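Local coordinates for protein Cas13d (uncultured Ruminococcus sp, PDB 6IV9) that binds CRISPR RNA and uses two HEPN domains for maturation of that guide and for cleavage of target RNA, at residues K331-I334 with E335-V339; F432-T435 with D436-E440; Y852-V855 with M856-I860. The protein carries 2 engineered substitutions. All coordinates share one frame; numbering follows the deposited sequence.

Contact 1: K331-I334 with E335-V339. With nucleotides of chain B.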
loop_
_atom_site.group_PDB
_atom_site.type_symbol
_atom_site.label_atom_id
_atom_site.label_comp_id
_atom_site.label_asym_id
_atom_site.label_seq_id
_atom_site.Cartn_x
_atom_site.Cartn_y
_atom_site.Cartn_z
ATOM N N LYS A 331 0.443 -6.999 -27.506
ATOM C CA LYS A 331 0.208 -6.903 -28.967
ATOM C C LYS A 331 1.283 -6.036 -29.620
ATOM O O LYS A 331 1.395 -4.893 -29.267
ATOM C CB LYS A 331 -1.184 -6.325 -29.220
ATOM C CG LYS A 331 -1.858 -6.791 -30.500
ATOM C CD LYS A 331 -2.941 -5.855 -30.962
ATOM C CE LYS A 331 -3.138 -5.879 -32.462
ATOM N NZ LYS A 331 -3.587 -4.562 -32.968
ATOM N N ASP A 332 2.035 -6.608 -30.551
ATOM C CA ASP A 332 3.066 -5.832 -31.277
ATOM C C ASP A 332 4.013 -5.153 -30.282
ATOM O O ASP A 332 4.302 -3.993 -30.456
ATOM C CB ASP A 332 2.413 -4.884 -32.280
ATOM C CG ASP A 332 1.661 -5.624 -33.373
ATOM O OD1 ASP A 332 2.202 -6.594 -33.898
ATOM O OD2 ASP A 332 0.533 -5.247 -33.655
ATOM N N PHE A 333 4.510 -5.904 -29.310
ATOM C CA PHE A 333 5.418 -5.329 -28.294
ATOM C C PHE A 333 6.700 -4.796 -28.937
ATOM O O PHE A 333 7.160 -3.753 -28.554
ATOM C CB PHE A 333 5.763 -6.388 -27.255
ATOM C CG PHE A 333 6.753 -5.928 -26.228
ATOM C CD1 PHE A 333 8.108 -6.060 -26.452
ATOM C CD2 PHE A 333 6.330 -5.363 -25.040
ATOM C CE1 PHE A 333 9.028 -5.644 -25.510
ATOM C CE2 PHE A 333 7.254 -4.952 -24.098
ATOM C CZ PHE A 333 8.595 -5.093 -24.336
ATOM N N ILE A 334 7.265 -5.527 -29.890
ATOM C CA ILE A 334 8.545 -5.066 -30.494
ATOM C C ILE A 334 8.332 -3.741 -31.226
ATOM O O ILE A 334 9.097 -2.831 -31.023
ATOM C CB ILE A 334 9.138 -6.153 -31.401
ATOM C CG1 ILE A 334 9.359 -7.450 -30.629
ATOM C CG2 ILE A 334 10.414 -5.656 -32.037
ATOM C CD1 ILE A 334 9.915 -8.574 -31.460
ATOM N N GLU A 335 7.301 -3.651 -32.050
ATOM C CA GLU A 335 7.023 -2.397 -32.789
ATOM C C GLU A 335 6.715 -1.286 -31.784
ATOM O O GLU A 335 7.155 -0.191 -31.971
ATOM C CB GLU A 335 5.872 -2.618 -33.762
ATOM C CG GLU A 335 5.512 -1.391 -34.556
ATOM C CD GLU A 335 6.521 -0.987 -35.614
ATOM O OE1 GLU A 335 7.453 -1.749 -35.858
ATOM O OE2 GLU A 335 6.361 0.098 -36.177
ATOM N N GLY A 336 5.993 -1.610 -30.724
ATOM C CA GLY A 336 5.635 -0.635 -29.683
ATOM C C GLY A 336 6.845 -0.129 -28.924
ATOM O O GLY A 336 6.729 0.897 -28.290
ATOM N N ASN A 337 7.928 -0.888 -28.921
ATOM C CA ASN A 337 9.152 -0.547 -28.161
ATOM C C ASN A 337 10.356 -0.424 -29.095
ATOM O O ASN A 337 11.461 -0.542 -28.620
ATOM C CB ASN A 337 9.377 -1.571 -27.052
ATOM C CG ASN A 337 8.301 -1.480 -25.999
ATOM O OD1 ASN A 337 8.411 -0.703 -25.086
ATOM N ND2 ASN A 337 7.252 -2.247 -26.147
ATOM N N LYS A 338 10.103 -0.132 -30.365
ATOM C CA LYS A 338 11.150 -0.116 -31.423
ATOM C C LYS A 338 12.238 0.919 -31.156
ATOM O O LYS A 338 13.348 0.668 -31.517
ATOM C CB LYS A 338 10.527 0.094 -32.803
ATOM C CG LYS A 338 9.800 1.411 -32.989
ATOM C CD LYS A 338 8.880 1.441 -34.168
ATOM C CE LYS A 338 9.633 1.534 -35.470
ATOM N NZ LYS A 338 8.710 1.682 -36.607
ATOM N N VAL A 339 11.900 2.066 -30.609
ATOM C CA VAL A 339 12.988 3.055 -30.433
ATOM C C VAL A 339 14.048 2.529 -29.467
ATOM O O VAL A 339 15.196 2.504 -29.826
ATOM C CB VAL A 339 12.394 4.360 -29.899
ATOM C CG1 VAL A 339 13.482 5.328 -29.521
ATOM C CG2 VAL A 339 11.403 4.976 -30.857
ATOM P P U B 43 6.590 1.186 -17.077
ATOM O OP1 U B 43 6.576 0.063 -16.069
ATOM O OP2 U B 43 7.795 2.000 -17.224
ATOM O "O5'" U B 43 6.232 0.456 -18.441
ATOM C "C5'" U B 43 6.014 1.203 -19.646
ATOM C "C4'" U B 43 6.118 0.283 -20.843
ATOM O "O4'" U B 43 4.986 -0.602 -20.760
ATOM C "C3'" U B 43 5.974 0.962 -22.216
ATOM O "O3'" U B 43 7.284 1.340 -22.606
ATOM C "C2'" U B 43 5.362 -0.164 -23.063
ATOM O "O2'" U B 43 6.405 -1.083 -23.299
ATOM C "C1'" U B 43 4.415 -0.824 -22.051
ATOM N N1 U B 43 3.050 -0.280 -22.068
ATOM C C2 U B 43 2.263 -0.541 -23.165
ATOM O O2 U B 43 2.628 -1.235 -24.090
ATOM N N3 U B 43 1.025 0.036 -23.136
ATOM C C4 U B 43 0.498 0.827 -22.148
ATOM O O4 U B 43 -0.645 1.262 -22.272
ATOM C C5 U B 43 1.368 1.053 -21.043
ATOM C C6 U B 43 2.585 0.509 -21.039
ATOM P P A B 44 7.710 2.875 -22.849
ATOM O OP1 A B 44 9.180 2.876 -22.967
ATOM O OP2 A B 44 7.124 3.693 -21.737
ATOM O "O5'" A B 44 6.852 3.266 -24.143
ATOM C "C5'" A B 44 7.343 2.846 -25.465
ATOM C "C4'" A B 44 6.705 3.657 -26.565
ATOM O "O4'" A B 44 5.277 3.400 -26.637
ATOM C "C3'" A B 44 6.841 5.167 -26.347
ATOM O "O3'" A B 44 6.989 5.854 -27.597
ATOM C "C2'" A B 44 5.532 5.509 -25.667
ATOM O "O2'" A B 44 5.113 6.833 -25.864
ATOM C "C1'" A B 44 4.572 4.608 -26.410
ATOM N N9 A B 44 3.388 4.283 -25.632
ATOM C C8 A B 44 3.274 3.913 -24.307
ATOM N N7 A B 44 2.047 3.637 -23.942
ATOM C C5 A B 44 1.307 3.825 -25.102
ATOM C C6 A B 44 -0.051 3.672 -25.382
ATOM N N6 A B 44 -0.948 3.304 -24.468
ATOM N N1 A B 44 -0.471 3.935 -26.642
ATOM C C2 A B 44 0.436 4.297 -27.559
ATOM N N3 A B 44 1.749 4.462 -27.417
ATOM C C4 A B 44 2.123 4.212 -26.150
#

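Contact 2: F432-T435 with D436-E440. With nucleotides of chain B.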
loop_
_atom_site.group_PDB
_atom_site.type_symbol
_atom_site.label_atom_id
_atom_site.label_comp_id
_atom_site.label_asym_id
_atom_site.label_seq_id
_atom_site.Cartn_x
_atom_site.Cartn_y
_atom_site.Cartn_z
ATOM N N PHE A 432 26.426 -7.434 4.564
ATOM C CA PHE A 432 27.484 -7.232 5.584
ATOM C C PHE A 432 27.443 -5.823 6.175
ATOM O O PHE A 432 27.905 -5.642 7.267
ATOM C CB PHE A 432 28.859 -7.534 5.000
ATOM C CG PHE A 432 29.133 -9.001 4.830
ATOM C CD1 PHE A 432 28.207 -9.943 5.232
ATOM C CD2 PHE A 432 30.321 -9.437 4.278
ATOM C CE1 PHE A 432 28.464 -11.290 5.082
ATOM C CE2 PHE A 432 30.574 -10.788 4.137
ATOM C CZ PHE A 432 29.644 -11.707 4.531
ATOM N N SER A 433 26.912 -4.860 5.435
ATOM C CA SER A 433 26.931 -3.457 5.909
ATOM C C SER A 433 26.159 -3.312 7.223
ATOM O O SER A 433 25.145 -3.947 7.379
ATOM C CB SER A 433 26.460 -2.513 4.852
ATOM O OG SER A 433 25.092 -2.674 4.599
ATOM N N MET A 434 26.670 -2.500 8.138
ATOM C CA MET A 434 26.025 -2.366 9.462
ATOM C C MET A 434 25.308 -1.026 9.614
ATOM O O MET A 434 24.614 -0.870 10.578
ATOM C CB MET A 434 27.063 -2.513 10.572
ATOM C CG MET A 434 27.647 -3.883 10.628
ATOM S SD MET A 434 26.412 -5.032 11.189
ATOM C CE MET A 434 26.192 -4.487 12.875
ATOM N N THR A 435 25.520 -0.097 8.696
ATOM C CA THR A 435 24.876 1.230 8.812
ATOM C C THR A 435 24.448 1.736 7.439
ATOM O O THR A 435 24.958 1.253 6.456
ATOM C CB THR A 435 25.814 2.259 9.445
ATOM O OG1 THR A 435 26.804 2.538 8.470
ATOM C CG2 THR A 435 26.478 1.769 10.709
ATOM N N ASP A 436 23.551 2.718 7.445
ATOM C CA ASP A 436 23.021 3.349 6.217
ATOM C C ASP A 436 24.182 4.009 5.484
ATOM O O ASP A 436 24.241 3.888 4.290
ATOM C CB ASP A 436 21.918 4.352 6.550
ATOM C CG ASP A 436 20.574 3.719 6.882
ATOM O OD1 ASP A 436 20.479 2.487 6.870
ATOM O OD2 ASP A 436 19.622 4.471 7.133
ATOM N N ASP A 437 25.079 4.662 6.209
ATOM C CA ASP A 437 26.230 5.350 5.572
ATOM C C ASP A 437 27.114 4.330 4.859
ATOM O O ASP A 437 27.560 4.616 3.756
ATOM C CB ASP A 437 27.013 6.190 6.579
ATOM C CG ASP A 437 26.342 7.512 6.901
ATOM O OD1 ASP A 437 25.108 7.594 6.762
ATOM O OD2 ASP A 437 27.056 8.448 7.297
ATOM N N GLU A 438 27.357 3.185 5.488
ATOM C CA GLU A 438 28.176 2.132 4.849
ATOM C C GLU A 438 27.469 1.661 3.579
ATOM O O GLU A 438 28.126 1.478 2.591
ATOM C CB GLU A 438 28.318 0.937 5.777
ATOM C CG GLU A 438 29.429 1.102 6.767
ATOM C CD GLU A 438 29.474 0.035 7.838
ATOM O OE1 GLU A 438 29.751 0.395 8.981
ATOM O OE2 GLU A 438 29.253 -1.136 7.514
ATOM N N LYS A 439 26.158 1.490 3.641
ATOM C CA LYS A 439 25.400 1.011 2.465
ATOM C C LYS A 439 25.517 2.015 1.322
ATOM O O LYS A 439 25.766 1.600 0.219
ATOM C CB LYS A 439 23.944 0.776 2.848
ATOM C CG LYS A 439 23.105 0.162 1.755
ATOM C CD LYS A 439 21.666 0.077 2.134
ATOM C CE LYS A 439 21.368 -1.179 2.903
ATOM N NZ LYS A 439 19.954 -1.204 3.329
ATOM N N GLU A 440 25.392 3.305 1.619
ATOM C CA GLU A 440 25.519 4.347 0.569
ATOM C C GLU A 440 26.921 4.274 -0.039
ATOM O O GLU A 440 27.034 4.393 -1.241
ATOM C CB GLU A 440 25.260 5.728 1.152
ATOM C CG GLU A 440 23.817 5.947 1.536
ATOM C CD GLU A 440 22.824 5.518 0.477
ATOM O OE1 GLU A 440 22.642 6.267 -0.486
ATOM O OE2 GLU A 440 22.250 4.427 0.618
ATOM P P U B 31 19.026 -4.521 5.190
ATOM O OP1 U B 31 19.964 -3.435 5.443
ATOM O OP2 U B 31 17.547 -4.411 5.084
ATOM O "O5'" U B 31 19.348 -5.127 3.764
ATOM C "C5'" U B 31 20.736 -5.353 3.408
ATOM C "C4'" U B 31 20.753 -6.069 2.088
ATOM O "O4'" U B 31 20.203 -7.385 2.257
ATOM C "C3'" U B 31 19.903 -5.503 0.947
ATOM O "O3'" U B 31 20.503 -4.337 0.364
ATOM C "C2'" U B 31 19.837 -6.694 0.006
ATOM O "O2'" U B 31 21.034 -6.853 -0.708
ATOM C "C1'" U B 31 19.690 -7.836 1.007
ATOM N N1 U B 31 18.277 -8.122 1.198
ATOM C C2 U B 31 17.676 -8.917 0.261
ATOM O O2 U B 31 18.273 -9.353 -0.710
ATOM N N3 U B 31 16.355 -9.160 0.492
ATOM C C4 U B 31 15.592 -8.689 1.546
ATOM O O4 U B 31 14.394 -8.957 1.602
ATOM C C5 U B 31 16.298 -7.873 2.465
ATOM C C6 U B 31 17.581 -7.618 2.261
ATOM P P C B 32 19.619 -3.180 -0.199
ATOM O OP1 C B 32 20.471 -2.158 -0.885
ATOM O OP2 C B 32 18.718 -2.738 0.862
ATOM O "O5'" C B 32 18.858 -3.993 -1.309
ATOM C "C5'" C B 32 17.572 -3.636 -1.835
ATOM C "C4'" C B 32 17.043 -4.772 -2.641
ATOM O "O4'" C B 32 16.756 -5.879 -1.762
ATOM C "C3'" C B 32 15.721 -4.485 -3.317
ATOM O "O3'" C B 32 15.921 -3.838 -4.567
ATOM C "C2'" C B 32 15.147 -5.873 -3.482
ATOM O "O2'" C B 32 15.669 -6.568 -4.593
ATOM C "C1'" C B 32 15.560 -6.523 -2.170
ATOM N N1 C B 32 14.553 -6.362 -1.098
ATOM C C2 C B 32 13.345 -7.046 -1.210
ATOM O O2 C B 32 13.128 -7.710 -2.228
ATOM N N3 C B 32 12.441 -6.956 -0.212
ATOM C C4 C B 32 12.717 -6.232 0.875
ATOM N N4 C B 32 11.801 -6.189 1.844
ATOM C C5 C B 32 13.973 -5.584 1.051
ATOM C C6 C B 32 14.855 -5.671 0.043
#

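Contact 3: Y852-V855 with M856-I860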
loop_
_atom_site.group_PDB
_atom_site.type_symbol
_atom_site.label_atom_id
_atom_site.label_comp_id
_atom_site.label_asym_id
_atom_site.label_seq_id
_atom_site.Cartn_x
_atom_site.Cartn_y
_atom_site.Cartn_z
ATOM N N TYR A 852 -5.615 14.383 13.150
ATOM C CA TYR A 852 -6.568 13.258 13.089
ATOM C C TYR A 852 -7.314 13.114 14.414
ATOM O O TYR A 852 -8.504 13.002 14.411
ATOM C CB TYR A 852 -5.764 11.985 12.838
ATOM C CG TYR A 852 -6.573 10.721 12.827
ATOM C CD1 TYR A 852 -7.142 10.250 11.662
ATOM C CD2 TYR A 852 -6.753 9.981 13.968
ATOM C CE1 TYR A 852 -7.888 9.091 11.639
ATOM C CE2 TYR A 852 -7.496 8.820 13.965
ATOM C CZ TYR A 852 -8.070 8.373 12.799
ATOM O OH TYR A 852 -8.782 7.230 12.809
ATOM N N HIS A 853 -6.583 13.117 15.513
ATOM C CA HIS A 853 -7.213 12.955 16.845
ATOM C C HIS A 853 -8.124 14.145 17.186
ATOM O O HIS A 853 -9.154 13.930 17.784
ATOM C CB HIS A 853 -6.178 12.525 17.876
ATOM C CG HIS A 853 -5.802 11.099 17.690
ATOM N ND1 HIS A 853 -6.684 10.086 17.880
ATOM C CD2 HIS A 853 -4.665 10.526 17.269
ATOM C CE1 HIS A 853 -6.099 8.954 17.618
ATOM N NE2 HIS A 853 -4.881 9.196 17.233
ATOM N N TYR A 854 -7.728 15.357 16.831
ATOM C CA TYR A 854 -8.631 16.483 17.152
ATOM C C TYR A 854 -9.951 16.324 16.392
ATOM O O TYR A 854 -10.989 16.397 16.978
ATOM C CB TYR A 854 -7.982 17.827 16.833
ATOM C CG TYR A 854 -8.956 18.948 17.063
ATOM C CD1 TYR A 854 -9.210 19.403 18.339
ATOM C CD2 TYR A 854 -9.686 19.493 16.024
ATOM C CE1 TYR A 854 -10.142 20.391 18.574
ATOM C CE2 TYR A 854 -10.624 20.482 16.239
ATOM C CZ TYR A 854 -10.850 20.932 17.522
ATOM O OH TYR A 854 -11.770 21.892 17.753
ATOM N N VAL A 855 -9.878 16.064 15.099
ATOM C CA VAL A 855 -11.109 15.900 14.283
ATOM C C VAL A 855 -11.891 14.700 14.808
ATOM O O VAL A 855 -13.078 14.796 14.954
ATOM C CB VAL A 855 -10.774 15.748 12.789
ATOM C CG1 VAL A 855 -12.000 15.447 11.961
ATOM C CG2 VAL A 855 -10.031 16.951 12.250
ATOM N N MET A 856 -11.201 13.618 15.126
ATOM C CA MET A 856 -11.899 12.409 15.616
ATOM C C MET A 856 -12.634 12.732 16.918
ATOM O O MET A 856 -13.756 12.340 17.043
ATOM C CB MET A 856 -10.901 11.283 15.887
ATOM C CG MET A 856 -11.543 10.048 16.447
ATOM S SD MET A 856 -12.635 9.184 15.321
ATOM C CE MET A 856 -11.434 8.377 14.272
ATOM N N GLN A 857 -11.983 13.424 17.839
ATOM C CA GLN A 857 -12.601 13.769 19.143
ATOM C C GLN A 857 -13.813 14.680 18.922
ATOM O O GLN A 857 -14.786 14.518 19.602
ATOM C CB GLN A 857 -11.532 14.294 20.095
ATOM C CG GLN A 857 -10.562 13.209 20.512
ATOM C CD GLN A 857 -9.391 13.654 21.342
ATOM O OE1 GLN A 857 -9.347 14.764 21.837
ATOM N NE2 GLN A 857 -8.430 12.768 21.495
ATOM N N ARG A 858 -13.720 15.620 17.996
ATOM C CA ARG A 858 -14.879 16.493 17.701
ATOM C C ARG A 858 -16.027 15.644 17.154
ATOM O O ARG A 858 -17.143 15.889 17.515
ATOM C CB ARG A 858 -14.474 17.597 16.729
ATOM C CG ARG A 858 -13.574 18.650 17.350
ATOM C CD ARG A 858 -14.260 19.459 18.431
ATOM N NE ARG A 858 -15.519 19.999 17.975
ATOM C CZ ARG A 858 -15.657 21.152 17.356
ATOM N NH1 ARG A 858 -14.610 21.906 17.098
ATOM N NH2 ARG A 858 -16.846 21.553 16.981
ATOM N N CYS A 859 -15.729 14.691 16.277
ATOM C CA CYS A 859 -16.778 13.820 15.711
ATOM C C CYS A 859 -17.398 12.969 16.819
ATOM O O CYS A 859 -18.584 12.770 16.798
ATOM C CB CYS A 859 -16.211 12.879 14.658
ATOM S SG CYS A 859 -15.613 13.678 13.149
ATOM N N ILE A 860 -16.586 12.432 17.712
ATOM C CA ILE A 860 -17.106 11.553 18.800
ATOM C C ILE A 860 -18.006 12.336 19.760
ATOM O O ILE A 860 -18.999 11.790 20.182
ATOM C CB ILE A 860 -15.955 10.886 19.573
ATOM C CG1 ILE A 860 -15.106 9.980 18.685
ATOM C CG2 ILE A 860 -16.476 10.146 20.784
ATOM C CD1 ILE A 860 -15.722 8.664 18.416
HETATM O O HOH W 1 -8.781 10.324 19.748
#

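Contact 1: K331-I334 with E335-V339
Asn-337 folds back over Phe-333, and its amide works on two fronts at once. ND2 gives Phe-333 O a nearly straight hydrogen bond (2.8 Å, 169° at the hydrogen) lying in the amide plane. The same nitrogen sits 3.3 Å above the Phe-333 ring plane, over the ring centre, with ring and amide planes 31° apart. CG lies beside the backbone N of Asn-337 (chi1 -67°), which brings the amide over the ring; with ND2 committed to Phe-333 O, the OD1 end faces the RNA and accepts from O2' of U43 of chain B at 2.7 Å. A weak bond from ND2 reaches that hydroxyl too. This tight, buried part is the joint between the short helix 333-336 and helix 338-347: Asn-337 occupies the N-cap position of the latter, but its side chain makes no capping bond. With an alanine here, the O2' of U43 would probably lose its acceptor, Phe-333 O its side-chain donor and the ring the amide lying over its face. Helix 353-366 backs this part, Tyr-360 against Phe-333 and Asn-337, Ile-357 against Ile-334. The loose side belongs to Asp-332 and Glu-335, both exposed; Lys-338, itself buried, is held through NZ by Glu-335 OE2 (2.9 Å), Ala-476 O and Gly-474 O.

Contact 2: F432-T435 with D436-E440
Thr-435 and Glu-438 meet across the first turn of a helix, their side chains crossing at about a right angle. OG1 of Thr-435 accepts from the backbone N of Glu-438 at 3.1 Å. It can do so because it stands between its own backbone N and carbonyl carbon (chi1 72°), tipped over the helix start. The Glu-438 carboxylate swings back beyond Thr-435: its OE2 takes the backbone N-H of Met-434 at 3.0 Å in an almost straight bond (173°), approached from well above the carboxylate plane. The extended chain of Glu-438 also passes its CG within 3.4 Å of Thr-435 OG1. Lys-439 N closes the turn on Thr-435 O at 3.1 Å, and the Lys-439 side chain, extended at first and bent at chi3, carries NZ to the RNA backbone, where it bridges OP1 of U31 (3.1 Å) and OP2 of C32 (3.2 Å), both of chain B. Farther out, Ser-433 OG is bonded to Leu-430 O at the end of the preceding helix, and Met-434 packs on Ala-57 and Phe-123 while its backbone pairs with Lys-52. Glu-440 forms a salt bridge with Lys-378. The whole is a threonine N-cap opening helix 436-464, related to the capping box, except that the glutamate's returning bond goes to the residue before the N-cap.

Contact 3: Y852-V855 with M856-I860
In Tyr-854 the ring leaves the backbone with CG anti to N (chi1 175°), while Arg-858 starts beside its own N (chi1 -71°) and bends twice further on; the two side chains therefore run alongside each other and point the same way. Arg-858 CG lies over one face of the Tyr-854 ring, offset toward the rim, in a CH-pi contact 3.9 Å from the centroid. Farther along, NH1 donates to Tyr-854 OH at 2.9 Å within the guanidinium plane, which stands 82° from the ring plane. Asp-841 forms a salt bridge with the same NH1, so that one nitrogen serves both partners and the guanidinium is likely to be fixed in rotation. The tyrosine-arginine pair is i to i+4 packing along helix 848-861, with a regular run of backbone bonds behind it, in what is probably the C-terminal HEPN domain. Two residues earlier, Met-856 lies beside Tyr-852, and its doubly bent chain brings CE to 3.2 Å from the tyrosine OH, whose polar partner is Asn-742. On another side His-853 and Gln-857 share a water, 2.8 Å from ND1 of the histidine and 3.0 Å from NE2 of the glutamine, which donates to it. NE2 of His-853 is hydrogen-bonded to Tyr-745 OH, and Gln-857 OE1 accepts from the backbone of Thr-886. Helices 816-827 and 830-833 cover the Met-856 flank through Tyr-822 and Val-831.

Overall arrangement
From the N terminus the three contacts follow in series, none enclosing or crossing another, and each closes only a local turn. Contact 1 joins helix 333-336 to helix 338-347 and sets that junction against the guide RNA. Contact 2 closes the loop between helices 420-432 and 436-464, again beside the RNA but at other nucleotides; the nearest atoms of these two lie about 29 Å apart. Contact 3 comes much later, inside helix 848-861; it ties that helix to its neighbours, and its nearest atom is about 12 Å from the bound nucleic acid. Its centre is about 53 Å from that of contact 1, on the opposite side of the chain's centre.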